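Local atomic coordinates of motility-associated killing factor MakB (PDB entry 6W1W), a protein that is one component of a three-part cytotoxin of Vibrio cholerae, structurally similar to alpha-pore-forming toxins, and probably contributes to pore formation in target membranes. Residues N46-V49 / E50-R54; N151-A154 / S155-Q158; Q102-E105 / C106-L110. One frame throughout, in Å; residues are numbered along the deposited sequence.

All three contacts are local: contacts 1 and 3 lie within helices of the elongated alpha-helical part of the chain, and contact 2 is the turn between two helices. Contact 1, on helix 46-66, is partly buried. Contact 2 is exposed and joins helices 100-151 and 157-176, and contact 3, also mostly at the surface, lies near the beginning of helix 100-151. Contacts 1 and 2 touch, Glu152 packing against Trp47, and both face helix 251-270; contact 3 is on the other side of the chain's centre, its own centre about 71 Å from that of contact 2. Salt bridges mark contact 1, backbone turns contact 2 and a disulfide contact 3.

Contact 1 (N46-V49 / E50-R54); sequences NWLV and EVRSR
Asn46 O accepts from Glu50 N at 2.9 Å and Leu48 O from Arg52 N at 2.9 Å, the i to i+4 bonds of the opening turns of helix 46-66. Val51 N is bonded to Trp47 O in the same series. Val49 O takes two donors from one residue: Ser53 N at 3.3 Å and Ser53 OG at 3.3 Å, which reach it from opposite faces of the carbonyl plane. The hydroxyl of Ser53 thus turns back on its own helix. One turn along, the salt bridge from Arg54 NH2 to Glu50 OE2, 2.8 Å long, ties side chains four residues apart, and the same oxygen also meets Ser145 OG of helix 100-151.

The guanidinium of Arg52 has its strongest partner ahead of the helix, where NH1 forms a salt bridge with Asp44. Its chain bends at chi3 (-41°), bringing the flat group back along the preceding turn until Leu48 O lies over one of its faces, displaced toward the rim. There the two terminal nitrogens meet apolar carbons: NH2 is 3.7 Å from Leu48 CG, and NH1 is 3.7 Å from Val49 CG2. The charged end therefore packs against aliphatic branches while its charge is met by Asp44.

Inward, Val51 packs on Leu142 and Ile146 of helix 100-151, and the indole of Trp47 on Ala255 and Ala256 of helix 251-270. Leu48 CB lies over one indole face, toward the rim. Trp47 and Val51 run side by side in the same direction, and Val51 CG2 comes up at the edge of the six-membered ring, 4.1 Å from Trp47 CE3.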
ATOM      1  N   ASN A  46      28.452 -18.791   3.612  1.00130.47           N
ATOM      2  CA  ASN A  46      28.128 -18.504   2.217  1.00137.67           C
ATOM      3  C   ASN A  46      26.702 -17.987   2.068  1.00137.22           C
ATOM      4  O   ASN A  46      26.473 -16.964   1.410  1.00116.42           O
ATOM      5  CB  ASN A  46      28.343 -19.746   1.350  1.00137.58           C
ATOM      6  CG  ASN A  46      27.998 -19.502  -0.115  1.00149.29           C
ATOM      7  OD1 ASN A  46      26.963 -19.956  -0.604  1.00152.93           O
ATOM      8  ND2 ASN A  46      28.863 -18.775  -0.815  1.00146.94           N
ATOM      9  N   TRP A  47      25.725 -18.682   2.666  1.00113.68           N
ATOM     10  CA  TRP A  47      24.327 -18.308   2.463  1.00110.13           C
ATOM     11  C   TRP A  47      24.078 -16.851   2.825  1.00106.62           C
ATOM     12  O   TRP A  47      23.215 -16.203   2.222  1.00104.26           O
ATOM     13  CB  TRP A  47      23.400 -19.225   3.266  1.00109.75           C
ATOM     14  CG  TRP A  47      23.538 -19.108   4.770  1.00129.49           C
ATOM     15  CD1 TRP A  47      24.300 -19.895   5.588  1.00130.29           C
ATOM     16  CD2 TRP A  47      22.887 -18.156   5.627  1.00107.92           C
ATOM     17  NE1 TRP A  47      24.166 -19.492   6.893  1.00127.70           N
ATOM     18  CE2 TRP A  47      23.309 -18.424   6.943  1.00124.13           C
ATOM     19  CE3 TRP A  47      21.997 -17.102   5.404  1.00103.75           C
ATOM     20  CZ2 TRP A  47      22.866 -17.676   8.035  1.00114.35           C
ATOM     21  CZ3 TRP A  47      21.561 -16.359   6.488  1.00118.06           C
ATOM     22  CH2 TRP A  47      21.994 -16.650   7.785  1.00104.34           C
ATOM     23  N   LEU A  48      24.839 -16.312   3.782  1.00114.85           N
ATOM     24  CA  LEU A  48      24.629 -14.943   4.244  1.00124.96           C
ATOM     25  C   LEU A  48      25.177 -13.926   3.251  1.00121.42           C
ATOM     26  O   LEU A  48      24.523 -12.917   2.960  1.00109.95           O
ATOM     27  CB  LEU A  48      25.273 -14.748   5.619  1.00128.07           C
ATOM     28  CG  LEU A  48      24.993 -13.406   6.295  1.00108.61           C
ATOM     29  CD1 LEU A  48      23.515 -13.286   6.600  1.00 99.34           C
ATOM     30  CD2 LEU A  48      25.825 -13.244   7.555  1.00103.68           C
ATOM     31  N   VAL A  49      26.391 -14.162   2.740  1.00140.04           N
ATOM     32  CA  VAL A  49      26.911 -13.332   1.655  1.00131.49           C
ATOM     33  C   VAL A  49      25.980 -13.410   0.454  1.00120.67           C
ATOM     34  O   VAL A  49      25.745 -12.412  -0.239  1.00105.26           O
ATOM     35  CB  VAL A  49      28.347 -13.755   1.290  1.00118.96           C
ATOM     36  CG1 VAL A  49      28.950 -12.792   0.275  1.00114.24           C
ATOM     37  CG2 VAL A  49      29.217 -13.825   2.536  1.00119.54           C
ATOM     38  N   GLU A  50      25.415 -14.595   0.212  1.00107.42           N
ATOM     39  CA  GLU A  50      24.419 -14.751  -0.840  1.00106.64           C
ATOM     40  C   GLU A  50      23.159 -13.947  -0.533  1.00102.64           C
ATOM     41  O   GLU A  50      22.578 -13.327  -1.432  1.00102.34           O
ATOM     42  CB  GLU A  50      24.092 -16.234  -1.016  1.00118.39           C
ATOM     43  CG  GLU A  50      23.322 -16.575  -2.279  1.00142.80           C
ATOM     44  CD  GLU A  50      23.196 -18.071  -2.488  1.00157.00           C
ATOM     45  OE1 GLU A  50      24.230 -18.730  -2.730  1.00161.06           O
ATOM     46  OE2 GLU A  50      22.063 -18.590  -2.399  1.00158.22           O
ATOM     47  N   VAL A  51      22.730 -13.933   0.731  1.00108.01           N
ATOM     48  CA  VAL A  51      21.497 -13.233   1.088  1.00108.13           C
ATOM     49  C   VAL A  51      21.677 -11.725   0.960  1.00101.81           C
ATOM     50  O   VAL A  51      20.776 -11.016   0.492  1.00102.09           O
ATOM     51  CB  VAL A  51      21.042 -13.641   2.503  1.00114.16           C
ATOM     52  CG1 VAL A  51      20.184 -12.564   3.132  1.00 94.16           C
ATOM     53  CG2 VAL A  51      20.266 -14.938   2.442  1.00112.29           C
ATOM     54  N   ARG A  52      22.840 -11.211   1.368  1.00107.09           N
ATOM     55  CA  ARG A  52      23.104  -9.782   1.232  1.00114.29           C
ATOM     56  C   ARG A  52      23.014  -9.346  -0.223  1.00119.28           C
ATOM     57  O   ARG A  52      22.472  -8.276  -0.528  1.00120.07           O
ATOM     58  CB  ARG A  52      24.480  -9.438   1.802  1.00121.02           C
ATOM     59  CG  ARG A  52      24.463  -8.393   2.903  1.00118.33           C
ATOM     60  CD  ARG A  52      25.874  -8.052   3.370  1.00115.96           C
ATOM     61  NE  ARG A  52      26.720  -9.237   3.466  1.00119.09           N
ATOM     62  CZ  ARG A  52      26.704 -10.090   4.484  1.00135.31           C
ATOM     63  NH1 ARG A  52      27.510 -11.140   4.485  1.00132.22           N
ATOM     64  NH2 ARG A  52      25.880  -9.894   5.503  1.00152.78           N
ATOM     65  N   SER A  53      23.536 -10.168  -1.136  1.00113.09           N
ATOM     66  CA  SER A  53      23.473  -9.838  -2.554  1.00104.36           C
ATOM     67  C   SER A  53      22.036  -9.807  -3.052  1.00117.86           C
ATOM     68  O   SER A  53      21.634  -8.865  -3.743  1.00135.34           O
ATOM     69  CB  SER A  53      24.295 -10.839  -3.362  1.00106.96           C
ATOM     70  OG  SER A  53      25.666 -10.735  -3.029  1.00127.02           O
ATOM     71  N   ARG A  54      21.241 -10.821  -2.704  1.00 97.49           N
ATOM     72  CA  ARG A  54      19.895 -10.912  -3.257  1.00 96.43           C
ATOM     73  C   ARG A  54      18.954  -9.850  -2.700  1.00112.13           C
ATOM     74  O   ARG A  54      17.930  -9.563  -3.329  1.00114.53           O
ATOM     75  CB  ARG A  54      19.334 -12.312  -3.027  1.00 97.32           C
ATOM     76  CG  ARG A  54      20.297 -13.398  -3.456  1.00112.94           C
ATOM     77  CD  ARG A  54      19.605 -14.664  -3.911  1.00115.89           C
ATOM     78  NE  ARG A  54      20.584 -15.711  -4.184  1.00123.71           N
ATOM     79  CZ  ARG A  54      20.303 -16.872  -4.764  1.00127.03           C
ATOM     80  NH1 ARG A  54      19.064 -17.146  -5.144  1.00121.70           N
ATOM     81  NH2 ARG A  54      21.267 -17.760  -4.966  1.00125.41           N
TER

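Contact 2 (N151-A154 / S155-Q158); sequences NELA and SEEQ
The turn joining helix 100-151 to helix 157-176 is closed by Leu153 and Ala154 on one side and Glu156 and Glu157 on the other. Both of its bonds span three residues. Glu156 N donates to Leu153 O at 3.3 Å, fairly straight at the hydrogen (161°), and Glu157 N donates to Ala154 O, also at 3.3 Å. Each donor stands above the plane of its carbonyl rather than in the direction of a lone pair, that of Glu157 by the larger margin, 68°.

Side chains add little across the turn. Glu157 CB lies 3.6 Å from Ala154 O. Glu156 holds the N-cap position, but its carboxylate is engaged elsewhere: OE1 is hydrogen-bonded to Ser250 OG, just before helix 251-270. Leu153 leans on the same helix at Glu252 and Ala256, with its CD2 loosely beside Glu156 OE1 at 4.5 Å. Consecutive i to i+3 bonds of this kind are those of a short 3-10 turn leading into the N-terminus of an alpha-helix.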
ATOM      1  N   ASN A 151      19.357 -25.630   6.377  1.00120.79           N
ATOM      2  CA  ASN A 151      19.615 -27.066   6.315  1.00124.75           C
ATOM      3  C   ASN A 151      20.970 -27.437   6.903  1.00126.84           C
ATOM      4  O   ASN A 151      21.120 -28.535   7.455  1.00130.67           O
ATOM      5  CB  ASN A 151      19.508 -27.548   4.869  1.00128.55           C
ATOM      6  CG  ASN A 151      18.076 -27.569   4.371  1.00139.09           C
ATOM      7  OD1 ASN A 151      17.487 -28.634   4.187  1.00144.61           O
ATOM      8  ND2 ASN A 151      17.504 -26.390   4.163  1.00148.02           N
ATOM      9  N   GLU A 152      21.964 -26.557   6.796  1.00124.14           N
ATOM     10  CA  GLU A 152      23.265 -26.815   7.396  1.00136.12           C
ATOM     11  C   GLU A 152      23.314 -26.430   8.869  1.00132.47           C
ATOM     12  O   GLU A 152      24.358 -26.599   9.509  1.00118.88           O
ATOM     13  CB  GLU A 152      24.369 -26.090   6.614  1.00151.63           C
ATOM     14  CG  GLU A 152      24.399 -24.575   6.766  1.00162.67           C
ATOM     15  CD  GLU A 152      25.559 -23.960   6.000  1.00165.49           C
ATOM     16  OE1 GLU A 152      25.737 -24.312   4.812  1.00157.14           O
ATOM     17  OE2 GLU A 152      26.301 -23.142   6.585  1.00163.37           O
ATOM     18  N   LEU A 153      22.209 -25.933   9.416  1.00137.74           N
ATOM     19  CA  LEU A 153      22.062 -25.637  10.834  1.00138.59           C
ATOM     20  C   LEU A 153      20.871 -26.388  11.424  1.00147.18           C
ATOM     21  O   LEU A 153      20.157 -25.876  12.289  1.00160.02           O
ATOM     22  CB  LEU A 153      21.908 -24.135  11.067  1.00131.47           C
ATOM     23  CG  LEU A 153      23.105 -23.232  10.771  1.00122.26           C
ATOM     24  CD1 LEU A 153      22.686 -21.767  10.811  1.00108.09           C
ATOM     25  CD2 LEU A 153      24.223 -23.500  11.764  1.00116.04           C
ATOM     26  N   ALA A 154      20.656 -27.626  10.971  1.00141.59           N
ATOM     27  CA  ALA A 154      19.446 -28.365  11.312  1.00134.04           C
ATOM     28  C   ALA A 154      19.419 -28.856  12.754  1.00140.71           C
ATOM     29  O   ALA A 154      18.333 -29.146  13.269  1.00146.77           O
ATOM     30  CB  ALA A 154      19.276 -29.553  10.366  1.00129.99           C
ATOM     31  N   SER A 155      20.573 -28.956  13.421  1.00135.74           N
ATOM     32  CA  SER A 155      20.587 -29.379  14.818  1.00136.76           C
ATOM     33  C   SER A 155      19.927 -28.367  15.747  1.00131.20           C
ATOM     34  O   SER A 155      19.709 -28.682  16.923  1.00132.85           O
ATOM     35  CB  SER A 155      22.023 -29.641  15.280  1.00136.54           C
ATOM     36  OG  SER A 155      22.782 -28.445  15.300  1.00141.09           O
ATOM     37  N   GLU A 156      19.598 -27.173  15.250  1.00117.79           N
ATOM     38  CA  GLU A 156      18.983 -26.113  16.038  1.00116.79           C
ATOM     39  C   GLU A 156      17.674 -25.641  15.414  1.00124.83           C
ATOM     40  O   GLU A 156      17.319 -24.466  15.522  1.00120.10           O
ATOM     41  CB  GLU A 156      19.939 -24.933  16.200  1.00116.48           C
ATOM     42  CG  GLU A 156      21.271 -25.288  16.834  1.00122.90           C
ATOM     43  CD  GLU A 156      22.196 -24.089  16.960  1.00133.57           C
ATOM     44  OE1 GLU A 156      22.994 -23.848  16.031  1.00135.99           O
ATOM     45  OE2 GLU A 156      22.122 -23.381  17.986  1.00139.61           O
ATOM     46  N   GLU A 157      16.948 -26.550  14.758  1.00121.53           N
ATOM     47  CA  GLU A 157      15.726 -26.153  14.066  1.00123.52           C
ATOM     48  C   GLU A 157      14.671 -25.659  15.048  1.00130.10           C
ATOM     49  O   GLU A 157      14.103 -24.573  14.872  1.00129.74           O
ATOM     50  CB  GLU A 157      15.186 -27.315  13.235  1.00125.57           C
ATOM     51  CG  GLU A 157      13.900 -26.960  12.513  1.00139.72           C
ATOM     52  CD  GLU A 157      13.317 -28.112  11.729  1.00149.64           C
ATOM     53  OE1 GLU A 157      13.564 -29.278  12.102  1.00153.80           O
ATOM     54  OE2 GLU A 157      12.603 -27.845  10.738  1.00145.40           O
ATOM     55  N   GLN A 158      14.396 -26.445  16.093  1.00135.44           N
ATOM     56  CA  GLN A 158      13.392 -26.046  17.075  1.00115.52           C
ATOM     57  C   GLN A 158      13.739 -24.702  17.701  1.00115.07           C
ATOM     58  O   GLN A 158      12.875 -23.824  17.820  1.00106.55           O
ATOM     59  CB  GLN A 158      13.252 -27.121  18.149  1.00123.16           C
ATOM     60  CG  GLN A 158      12.875 -28.488  17.603  1.00143.56           C
ATOM     61  CD  GLN A 158      12.517 -29.479  18.699  1.00167.73           C
ATOM     62  OE1 GLN A 158      12.355 -29.111  19.865  1.00173.74           O
ATOM     63  NE2 GLN A 158      12.389 -30.749  18.325  1.00163.66           N
TER

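Contact 3 (Q102-E105 / C106-L110); sequences QWIE and CLQLL
Trp103 and Leu107 are linked by a backbone bond, while their side chains touch only lightly. Leu107 N donates to Trp103 O at 2.8 Å, with Cys106 N to Gln102 O at 2.9 Å before it and Gln108 N to Ile104 O at 3.0 Å after it. The next bond, Leu109 N to Glu105 O, is stretched to 3.4 Å and weak.

Apolar contact within the turn is modest. Leu107 CD2 approaches the indole obliquely and comes 4.3 Å from Trp103 CE3. Three apolar side chains have neighbours beyond the turn: Leu107 is buried against Val294 and Ile298 of helix 276-302, Trp103 rests on Asn93 and Thr98, and Ile104 reaches Leu301 and Gln302.

These turns belong to the first part of helix 100-151, which packs against helix 69-90, the helix before it in the chain. A disulfide joins SG of Cys90, at the C-terminal end of helix 69-90, to SG of Cys106, in the second turn of helix 100-151, across a connection that is partly unmodelled. Four residues on, Leu110 extends the same pairing with Tyr83, Thr86 and Phe87.

Polar side chains lie on the outer flank. Gln108 CG stands between its own backbone N and carbonyl carbon (chi1 54°), which folds the extended side chain back over the preceding turn. Its amide lies over Ile104 O, with the carbon CD of Gln108 3.4 Å from that oxygen; OE1 is 3.8 Å from the methyl Ile104 CG2, and NE2 is 3.9 Å from Glu105 CA. At the other end of the turn, Gln102 OE1 accepts a hydrogen bond from Ser99 N, just ahead of the helix.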
ATOM      1  N   GLN A 102     -25.396  21.223 -29.435  1.00143.39           N
ATOM      2  CA  GLN A 102     -24.454  21.568 -28.375  1.00137.36           C
ATOM      3  C   GLN A 102     -24.391  20.477 -27.313  1.00125.49           C
ATOM      4  O   GLN A 102     -23.323  20.225 -26.740  1.00115.11           O
ATOM      5  CB  GLN A 102     -24.843  22.904 -27.747  1.00147.58           C
ATOM      6  CG  GLN A 102     -24.877  24.061 -28.729  1.00165.74           C
ATOM      7  CD  GLN A 102     -25.513  25.305 -28.139  1.00181.59           C
ATOM      8  OE1 GLN A 102     -25.840  25.347 -26.952  1.00178.69           O
ATOM      9  NE2 GLN A 102     -25.697  26.326 -28.970  1.00191.46           N
ATOM     10  N   TRP A 103     -25.522  19.825 -27.032  1.00127.32           N
ATOM     11  CA  TRP A 103     -25.511  18.719 -26.080  1.00128.97           C
ATOM     12  C   TRP A 103     -24.620  17.582 -26.564  1.00127.00           C
ATOM     13  O   TRP A 103     -23.864  17.001 -25.778  1.00128.50           O
ATOM     14  CB  TRP A 103     -26.933  18.212 -25.830  1.00142.07           C
ATOM     15  CG  TRP A 103     -27.729  19.029 -24.840  1.00141.71           C
ATOM     16  CD1 TRP A 103     -28.877  19.726 -25.087  1.00149.96           C
ATOM     17  CD2 TRP A 103     -27.430  19.230 -23.453  1.00125.03           C
ATOM     18  NE1 TRP A 103     -29.310  20.346 -23.940  1.00136.83           N
ATOM     19  CE2 TRP A 103     -28.439  20.057 -22.923  1.00131.50           C
ATOM     20  CE3 TRP A 103     -26.405  18.791 -22.609  1.00124.66           C
ATOM     21  CZ2 TRP A 103     -28.454  20.455 -21.588  1.00133.05           C
ATOM     22  CZ3 TRP A 103     -26.422  19.184 -21.284  1.00125.49           C
ATOM     23  CH2 TRP A 103     -27.439  20.009 -20.787  1.00133.03           C
ATOM     24  N   ILE A 104     -24.684  17.258 -27.858  1.00133.73           N
ATOM     25  CA  ILE A 104     -23.866  16.172 -28.390  1.00124.02           C
ATOM     26  C   ILE A 104     -22.392  16.550 -28.366  1.00118.80           C
ATOM     27  O   ILE A 104     -21.540  15.737 -27.991  1.00102.77           O
ATOM     28  CB  ILE A 104     -24.324  15.792 -29.807  1.00108.02           C
ATOM     29  CG1 ILE A 104     -25.826  15.511 -29.828  1.00115.62           C
ATOM     30  CG2 ILE A 104     -23.568  14.571 -30.277  1.00106.85           C
ATOM     31  CD1 ILE A 104     -26.338  14.982 -31.153  1.00111.80           C
ATOM     32  N   GLU A 105     -22.066  17.782 -28.766  1.00119.30           N
ATOM     33  CA  GLU A 105     -20.677  18.230 -28.713  1.00120.33           C
ATOM     34  C   GLU A 105     -20.145  18.193 -27.288  1.00115.92           C
ATOM     35  O   GLU A 105     -18.981  17.839 -27.062  1.00114.80           O
ATOM     36  CB  GLU A 105     -20.553  19.637 -29.298  1.00132.28           C
ATOM     37  CG  GLU A 105     -20.968  19.737 -30.758  1.00157.49           C
ATOM     38  CD  GLU A 105     -20.811  21.137 -31.312  1.00165.76           C
ATOM     39  OE1 GLU A 105     -20.294  22.010 -30.585  1.00165.88           O
ATOM     40  OE2 GLU A 105     -21.204  21.364 -32.477  1.00162.75           O
ATOM     41  N   CYS A 106     -20.985  18.542 -26.312  1.00129.22           N
ATOM     42  CA  CYS A 106     -20.562  18.468 -24.917  1.00133.39           C
ATOM     43  C   CYS A 106     -20.436  17.023 -24.459  1.00131.23           C
ATOM     44  O   CYS A 106     -19.479  16.668 -23.761  1.00133.99           O
ATOM     45  CB  CYS A 106     -21.543  19.230 -24.026  1.00141.03           C
ATOM     46  SG  CYS A 106     -20.745  20.312 -22.818  1.00175.40           S
ATOM     47  N   LEU A 107     -21.386  16.172 -24.853  1.00122.41           N
ATOM     48  CA  LEU A 107     -21.375  14.783 -24.406  1.00114.80           C
ATOM     49  C   LEU A 107     -20.128  14.048 -24.889  1.00119.64           C
ATOM     50  O   LEU A 107     -19.485  13.326 -24.118  1.00118.79           O
ATOM     51  CB  LEU A 107     -22.638  14.069 -24.885  1.00112.50           C
ATOM     52  CG  LEU A 107     -23.697  13.796 -23.816  1.00124.89           C
ATOM     53  CD1 LEU A 107     -23.105  12.951 -22.699  1.00123.91           C
ATOM     54  CD2 LEU A 107     -24.267  15.090 -23.264  1.00102.43           C
ATOM     55  N   GLN A 108     -19.766  14.212 -26.163  1.00125.31           N
ATOM     56  CA  GLN A 108     -18.591  13.502 -26.653  1.00122.66           C
ATOM     57  C   GLN A 108     -17.288  14.097 -26.134  1.00114.05           C
ATOM     58  O   GLN A 108     -16.241  13.457 -26.272  1.00108.87           O
ATOM     59  CB  GLN A 108     -18.597  13.440 -28.187  1.00113.73           C
ATOM     60  CG  GLN A 108     -18.722  14.770 -28.901  1.00124.30           C
ATOM     61  CD  GLN A 108     -19.257  14.618 -30.319  1.00121.30           C
ATOM     62  OE1 GLN A 108     -19.870  13.604 -30.661  1.00102.41           O
ATOM     63  NE2 GLN A 108     -19.027  15.629 -31.150  1.00113.16           N
ATOM     64  N   LEU A 109     -17.322  15.286 -25.526  1.00110.09           N
ATOM     65  CA  LEU A 109     -16.173  15.728 -24.743  1.00117.22           C
ATOM     66  C   LEU A 109     -16.020  14.878 -23.487  1.00109.45           C
ATOM     67  O   LEU A 109     -14.900  14.509 -23.112  1.00100.71           O
ATOM     68  CB  LEU A 109     -16.303  17.207 -24.375  1.00128.23           C
ATOM     69  CG  LEU A 109     -15.204  17.739 -23.445  1.00127.43           C
ATOM     70  CD1 LEU A 109     -13.827  17.597 -24.082  1.00117.76           C
ATOM     71  CD2 LEU A 109     -15.475  19.184 -23.044  1.00129.36           C
ATOM     72  N   LEU A 110     -17.134  14.559 -22.826  1.00104.98           N
ATOM     73  CA  LEU A 110     -17.084  13.619 -21.712  1.00101.35           C
ATOM     74  C   LEU A 110     -16.724  12.222 -22.195  1.00116.17           C
ATOM     75  O   LEU A 110     -15.952  11.511 -21.539  1.00109.17           O
ATOM     76  CB  LEU A 110     -18.427  13.594 -20.981  1.00103.29           C
ATOM     77  CG  LEU A 110     -18.858  14.881 -20.283  1.00111.17           C
ATOM     78  CD1 LEU A 110     -20.303  14.772 -19.838  1.00103.06           C
ATOM     79  CD2 LEU A 110     -17.947  15.168 -19.100  1.00116.11           C
TER